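Local coordinates for protein HTH-type transcriptional activator AmpR (Pseudomonas aeruginosa PAO1, PDB 5MMH) that activates transcription of the ampC beta-lactamase gene as a LysR-type regulator, its effector domain recognising muropeptides derived from the cell wall, at residues A[52-57]-A[185-190]; A[68-73]-A[181-186]. One frame throughout, in Å; residues are numbered along the deposited sequence.

Contact 1: A[52-57]-A[185-190]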
loop_
_atom_site.group_PDB
_atom_site.type_symbol
_atom_site.label_atom_id
_atom_site.label_comp_id
_atom_site.label_asym_id
_atom_site.label_seq_id
_atom_site.Cartn_x
_atom_site.Cartn_y
_atom_site.Cartn_z
ATOM N N VAL A 52 12.183 2.011 4.853
ATOM C CA VAL A 52 12.285 3.403 5.267
ATOM C C VAL A 52 13.730 3.784 5.573
ATOM O O VAL A 52 14.502 3.003 6.142
ATOM C CB VAL A 52 11.370 3.626 6.483
ATOM C CG1 VAL A 52 11.747 2.659 7.624
ATOM C CG2 VAL A 52 11.425 5.054 6.939
ATOM N N ASP A 53 14.100 4.996 5.184
ATOM C CA ASP A 53 15.427 5.564 5.410
ATOM C C ASP A 53 15.230 6.745 6.355
ATOM O O ASP A 53 14.797 7.818 5.915
ATOM C CB ASP A 53 16.047 5.999 4.077
ATOM C CG ASP A 53 17.532 6.353 4.186
ATOM O OD1 ASP A 53 17.935 7.000 5.185
ATOM O OD2 ASP A 53 18.297 5.994 3.251
ATOM N N ILE A 54 15.538 6.552 7.648
ATOM C CA ILE A 54 15.180 7.555 8.654
ATOM C C ILE A 54 15.757 8.912 8.284
ATOM O O ILE A 54 15.053 9.928 8.277
ATOM C CB ILE A 54 15.659 7.127 10.054
ATOM C CG1 ILE A 54 14.818 5.976 10.603
ATOM C CG2 ILE A 54 15.653 8.338 11.011
ATOM C CD1 ILE A 54 15.115 5.678 12.073
ATOM N N ALA A 55 17.057 8.947 7.991
ATOM C CA ALA A 55 17.736 10.219 7.756
ATOM C C ALA A 55 17.198 10.933 6.513
ATOM O O ALA A 55 16.957 12.143 6.549
ATOM C CB ALA A 55 19.242 9.980 7.650
ATOM N N ALA A 56 16.983 10.200 5.412
ATOM C CA ALA A 56 16.511 10.821 4.172
ATOM C C ALA A 56 15.122 11.433 4.316
ATOM O O ALA A 56 14.826 12.456 3.682
ATOM C CB ALA A 56 16.506 9.800 3.033
ATOM N N GLU A 57 14.261 10.832 5.130
ATOM C CA GLU A 57 12.911 11.340 5.301
ATOM C C GLU A 57 12.779 12.303 6.473
ATOM O O GLU A 57 11.700 12.870 6.667
ATOM C CB GLU A 57 11.946 10.169 5.453
ATOM C CG GLU A 57 12.291 9.014 4.520
ATOM C CD GLU A 57 11.096 8.152 4.172
ATOM O OE1 GLU A 57 10.692 7.362 5.049
ATOM O OE2 GLU A 57 10.554 8.237 3.039
ATOM N N THR A 185 11.913 2.078 15.983
ATOM C CA THR A 185 13.337 2.227 15.729
ATOM C C THR A 185 13.714 3.699 15.672
ATOM O O THR A 185 12.872 4.576 15.454
ATOM C CB THR A 185 13.760 1.532 14.423
ATOM O OG1 THR A 185 13.521 2.391 13.295
ATOM C CG2 THR A 185 13.000 0.239 14.236
ATOM N N ARG A 186 15.004 3.956 15.876
ATOM C CA ARG A 186 15.566 5.297 15.886
ATOM C C ARG A 186 17.040 5.177 15.516
ATOM O O ARG A 186 17.649 4.121 15.705
ATOM C CB ARG A 186 15.365 5.960 17.260
ATOM C CG ARG A 186 16.498 6.822 17.736
ATOM C CD ARG A 186 16.257 7.363 19.138
ATOM N NE ARG A 186 16.728 6.425 20.141
ATOM C CZ ARG A 186 17.989 6.336 20.540
ATOM N NH1 ARG A 186 18.907 7.131 20.015
ATOM N NH2 ARG A 186 18.331 5.444 21.456
ATOM N N LEU A 187 17.602 6.243 14.948
ATOM C CA LEU A 187 19.025 6.245 14.623
ATOM C C LEU A 187 19.859 6.350 15.895
ATOM O O LEU A 187 19.556 7.158 16.772
ATOM C CB LEU A 187 19.353 7.405 13.676
ATOM C CG LEU A 187 19.126 7.132 12.185
ATOM C CD1 LEU A 187 19.563 8.329 11.336
ATOM C CD2 LEU A 187 19.871 5.885 11.778
ATOM N N GLN A 188 20.919 5.531 15.984
ATOM C CA GLN A 188 21.865 5.616 17.104
ATOM C C GLN A 188 22.493 7.002 17.208
ATOM O O GLN A 188 22.835 7.447 18.311
ATOM C CB GLN A 188 22.977 4.564 16.959
ATOM C CG GLN A 188 22.809 3.283 17.788
ATOM C CD GLN A 188 23.254 2.007 17.047
ATOM O OE1 GLN A 188 23.848 2.060 15.967
ATOM N NE2 GLN A 188 22.943 0.859 17.634
ATOM N N SER A 189 22.637 7.692 16.069
ATOM C CA SER A 189 23.277 9.004 15.982
ATOM C C SER A 189 22.505 10.111 16.696
ATOM O O SER A 189 23.088 11.152 17.028
ATOM C CB SER A 189 23.434 9.393 14.514
ATOM O OG SER A 189 23.815 8.281 13.726
ATOM N N ARG A 190 21.215 9.937 16.924
ATOM C CA ARG A 190 20.382 11.046 17.351
ATOM C C ARG A 190 19.929 10.876 18.794
ATOM O O ARG A 190 19.638 9.764 19.246
ATOM C CB ARG A 190 19.165 11.193 16.435
ATOM C CG ARG A 190 17.875 10.617 16.996
ATOM C CD ARG A 190 16.726 11.246 16.323
ATOM N NE ARG A 190 16.557 12.616 16.809
ATOM C CZ ARG A 190 15.845 13.546 16.193
ATOM N NH1 ARG A 190 15.746 14.758 16.718
ATOM N NH2 ARG A 190 15.248 13.239 15.055
#
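Ile54, at the start of the short, weakly bonded helical turn of about 54-57, carries nearly all of this small apolar contact, in which its two branches divide the work. CG1 lies beside the backbone N (chi1 -72°) and the chain runs on extended, so CD1 ends over the strand backbone, 3.8 Å from Leu187 N and 3.9 Å from Thr185 OG1. CG2, anti to the backbone N, lies against the branch point of Leu187, with Ile54 CG2 3.9 Å from Leu187 CG; the two side chains run antiparallel past one another. Thr185 OG1, hydrogen-bonded to Ala62 O, meets the Ile54 methyl in van der Waals contact. Beyond this tight part the packing thins out: Ala55 CB just reaches Leu187 CD1 at 4.1 Å, at the solvent-exposed margin. Facing solvent, Asp53 caps the helix N-terminus through a weak bond from Ala56 N to Asp53 OD1 (3.3 Å). The strand ends here in a type I beta turn, Leu187 to Arg190, closed by Arg190 N to Leu187 O. In the LysR effector domain, the contact thus sets helix 54-57, which follows strand 42-48, beside the end of strand 181-187, with Ile54 also touching Ala62 of the adjacent strand 61-66.

Contact 2: A[68-73]-A[181-186]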
loop_
_atom_site.group_PDB
_atom_site.type_symbol
_atom_site.label_atom_id
_atom_site.label_comp_id
_atom_site.label_asym_id
_atom_site.label_seq_id
_atom_site.Cartn_x
_atom_site.Cartn_y
_atom_site.Cartn_z
ATOM N N GLY A 68 14.346 -6.621 14.071
ATOM C CA GLY A 68 14.873 -5.687 15.050
ATOM C C GLY A 68 16.379 -5.524 15.086
ATOM O O GLY A 68 16.909 -5.020 16.082
ATOM N N ALA A 69 17.093 -5.917 14.028
ATOM C CA ALA A 69 18.546 -5.765 13.967
ATOM C C ALA A 69 18.913 -5.001 12.694
ATOM O O ALA A 69 19.484 -5.553 11.756
ATOM C CB ALA A 69 19.245 -7.119 14.031
ATOM N N TRP A 70 18.582 -3.717 12.674
ATOM C CA TRP A 70 18.921 -2.824 11.577
ATOM C C TRP A 70 20.172 -2.023 11.941
ATOM O O TRP A 70 20.250 -1.438 13.030
ATOM C CB TRP A 70 17.739 -1.900 11.263
ATOM C CG TRP A 70 16.537 -2.659 10.750
ATOM C CD1 TRP A 70 16.379 -3.180 9.497
ATOM C CD2 TRP A 70 15.340 -2.993 11.474
ATOM N NE1 TRP A 70 15.168 -3.815 9.393
ATOM C CE2 TRP A 70 14.502 -3.707 10.585
ATOM C CE3 TRP A 70 14.889 -2.744 12.776
ATOM C CZ2 TRP A 70 13.246 -4.188 10.961
ATOM C CZ3 TRP A 70 13.637 -3.216 13.150
ATOM C CH2 TRP A 70 12.836 -3.943 12.252
ATOM N N HIS A 71 21.146 -2.004 11.032
ATOM C CA HIS A 71 22.431 -1.361 11.290
ATOM C C HIS A 71 22.250 0.109 11.629
ATOM O O HIS A 71 21.478 0.826 10.980
ATOM C CB HIS A 71 23.335 -1.496 10.062
ATOM C CG HIS A 71 23.483 -2.907 9.583
ATOM N ND1 HIS A 71 22.503 -3.551 8.854
ATOM C CD2 HIS A 71 24.491 -3.800 9.730
ATOM C CE1 HIS A 71 22.900 -4.780 8.575
ATOM N NE2 HIS A 71 24.102 -4.956 9.092
ATOM N N GLY A 72 22.979 0.561 12.644
ATOM C CA GLY A 72 22.932 1.957 13.030
ATOM C C GLY A 72 21.678 2.351 13.763
ATOM O O GLY A 72 21.471 3.542 14.039
ATOM N N THR A 73 20.853 1.375 14.118
ATOM C CA THR A 73 19.530 1.601 14.663
ATOM C C THR A 73 19.441 1.038 16.078
ATOM O O THR A 73 20.054 0.011 16.382
ATOM C CB THR A 73 18.497 0.942 13.739
ATOM O OG1 THR A 73 18.650 1.471 12.415
ATOM C CG2 THR A 73 17.113 1.175 14.221
ATOM N N SER A 181 8.253 -9.045 14.081
ATOM C CA SER A 181 7.532 -8.183 14.994
ATOM C C SER A 181 7.521 -6.781 14.412
ATOM O O SER A 181 8.239 -6.487 13.458
ATOM C CB SER A 181 8.193 -8.155 16.381
ATOM O OG SER A 181 8.295 -9.456 16.918
ATOM N N TYR A 182 6.686 -5.921 14.990
ATOM C CA TYR A 182 6.770 -4.489 14.766
ATOM C C TYR A 182 7.685 -3.879 15.817
ATOM O O TYR A 182 7.643 -4.268 16.989
ATOM C CB TYR A 182 5.377 -3.854 14.807
ATOM C CG TYR A 182 4.577 -4.229 13.582
ATOM C CD1 TYR A 182 4.892 -3.678 12.341
ATOM C CD2 TYR A 182 3.557 -5.167 13.646
ATOM C CE1 TYR A 182 4.194 -4.025 11.203
ATOM C CE2 TYR A 182 2.835 -5.518 12.507
ATOM C CZ TYR A 182 3.170 -4.945 11.287
ATOM O OH TYR A 182 2.495 -5.280 10.141
ATOM N N TRP A 183 8.514 -2.933 15.389
ATOM C CA TRP A 183 9.557 -2.320 16.202
ATOM C C TRP A 183 9.460 -0.805 16.123
ATOM O O TRP A 183 9.210 -0.252 15.048
ATOM C CB TRP A 183 10.958 -2.743 15.722
ATOM C CG TRP A 183 11.189 -4.225 15.755
ATOM C CD1 TRP A 183 10.758 -5.149 14.836
ATOM C CD2 TRP A 183 11.903 -4.957 16.756
ATOM N NE1 TRP A 183 11.165 -6.412 15.208
ATOM C CE2 TRP A 183 11.859 -6.323 16.391
ATOM C CE3 TRP A 183 12.569 -4.593 17.934
ATOM C CZ2 TRP A 183 12.474 -7.321 17.156
ATOM C CZ3 TRP A 183 13.166 -5.581 18.686
ATOM C CH2 TRP A 183 13.109 -6.934 18.299
ATOM N N LEU A 184 9.693 -0.125 17.241
ATOM C CA LEU A 184 9.941 1.311 17.208
ATOM C C LEU A 184 11.453 1.528 17.106
ATOM O O LEU A 184 12.197 1.180 18.027
ATOM C CB LEU A 184 9.359 1.991 18.440
ATOM C CG LEU A 184 9.658 3.480 18.542
ATOM C CD1 LEU A 184 8.846 4.286 17.501
ATOM C CD2 LEU A 184 9.347 3.943 19.935
ATOM N N THR A 185 11.913 2.078 15.983
ATOM C CA THR A 185 13.337 2.227 15.729
ATOM C C THR A 185 13.714 3.699 15.672
ATOM O O THR A 185 12.872 4.576 15.454
ATOM C CB THR A 185 13.760 1.532 14.423
ATOM O OG1 THR A 185 13.521 2.391 13.295
ATOM C CG2 THR A 185 13.000 0.239 14.236
ATOM N N ARG A 186 15.004 3.956 15.876
ATOM C CA ARG A 186 15.566 5.297 15.886
ATOM C C ARG A 186 17.040 5.177 15.516
ATOM O O ARG A 186 17.649 4.121 15.705
ATOM C CB ARG A 186 15.365 5.960 17.260
ATOM C CG ARG A 186 16.498 6.822 17.736
ATOM C CD ARG A 186 16.257 7.363 19.138
ATOM N NE ARG A 186 16.728 6.425 20.141
ATOM C CZ ARG A 186 17.989 6.336 20.540
ATOM N NH1 ARG A 186 18.907 7.131 20.015
ATOM N NH2 ARG A 186 18.331 5.444 21.456
#
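Trp183 is the first residue of strand 181-186 to meet the loop 68-73, and its indole is met by two quite different partners. Gly68 lies over one face: its CA sits 3.4 Å from the centroid of the Trp183 six-membered ring and 15° off the normal, a CH-pi contact. With no side chain, Gly68 can lie close against the ring, its phi at 75°. Trp70 supplies the second partner, an edge-to-face (T-shaped) pair with the two ring planes at 84° in which the Trp70 edge points toward the Trp183 face; Trp70 CH2 comes 3.5 Å from Trp183 CD1. Trp183 NE1 donates to Gly66 O, which helps fix the rotation of the indole, while Arg64 makes a cation-pi contact with Trp70. Leu184, whose CB points away from the loop, packs on Leu203 of helix 194-215, so alternate residues of the strand serve different sides of the sheet. This is the mixed sheet of a periplasmic-binding-protein-like LysR effector domain; strand 181-187 runs antiparallel between 61-66 and 73-86, and the loop joining those two neighbours crosses over it. At Thr185, CG2 is beside the backbone N and turns to Trp70, 3.7 Å from Trp70 CZ3, the two side chains crossing at about a right angle. Its CB is pressed closely by the methyl of Thr73, with Thr73 CG2 at 3.4 Å from Thr185 CB. Arg186 takes part through its backbone: Thr73 CA makes a CA-H...O contact of 3.3 Å with Arg186 O. Across from it, the type II turn Trp70 to Thr73 delivers Thr73 into strand 73-86, and Thr73 OG1 donates to His71 O from above the carbonyl plane.

Overall arrangement
Both contacts lie toward the surface of the effector domain, on the same side of its centre, and share Thr185 and Arg186 of strand 181-187; their centres are about 10 Å apart. Contact 1 brings a short helix to the end of this strand through aliphatic branches, burying less surface than contact 2. In contact 2 a connecting loop covers the preceding part of the strand, and aromatic rings, a glycine, threonine methyls and backbone do the work. Thr185 is the buried residue of each. The two join where Gln188 N lies 2.8 Å from Gly72 O, a probable hydrogen bond linking the turn after the strand to the loop of contact 2.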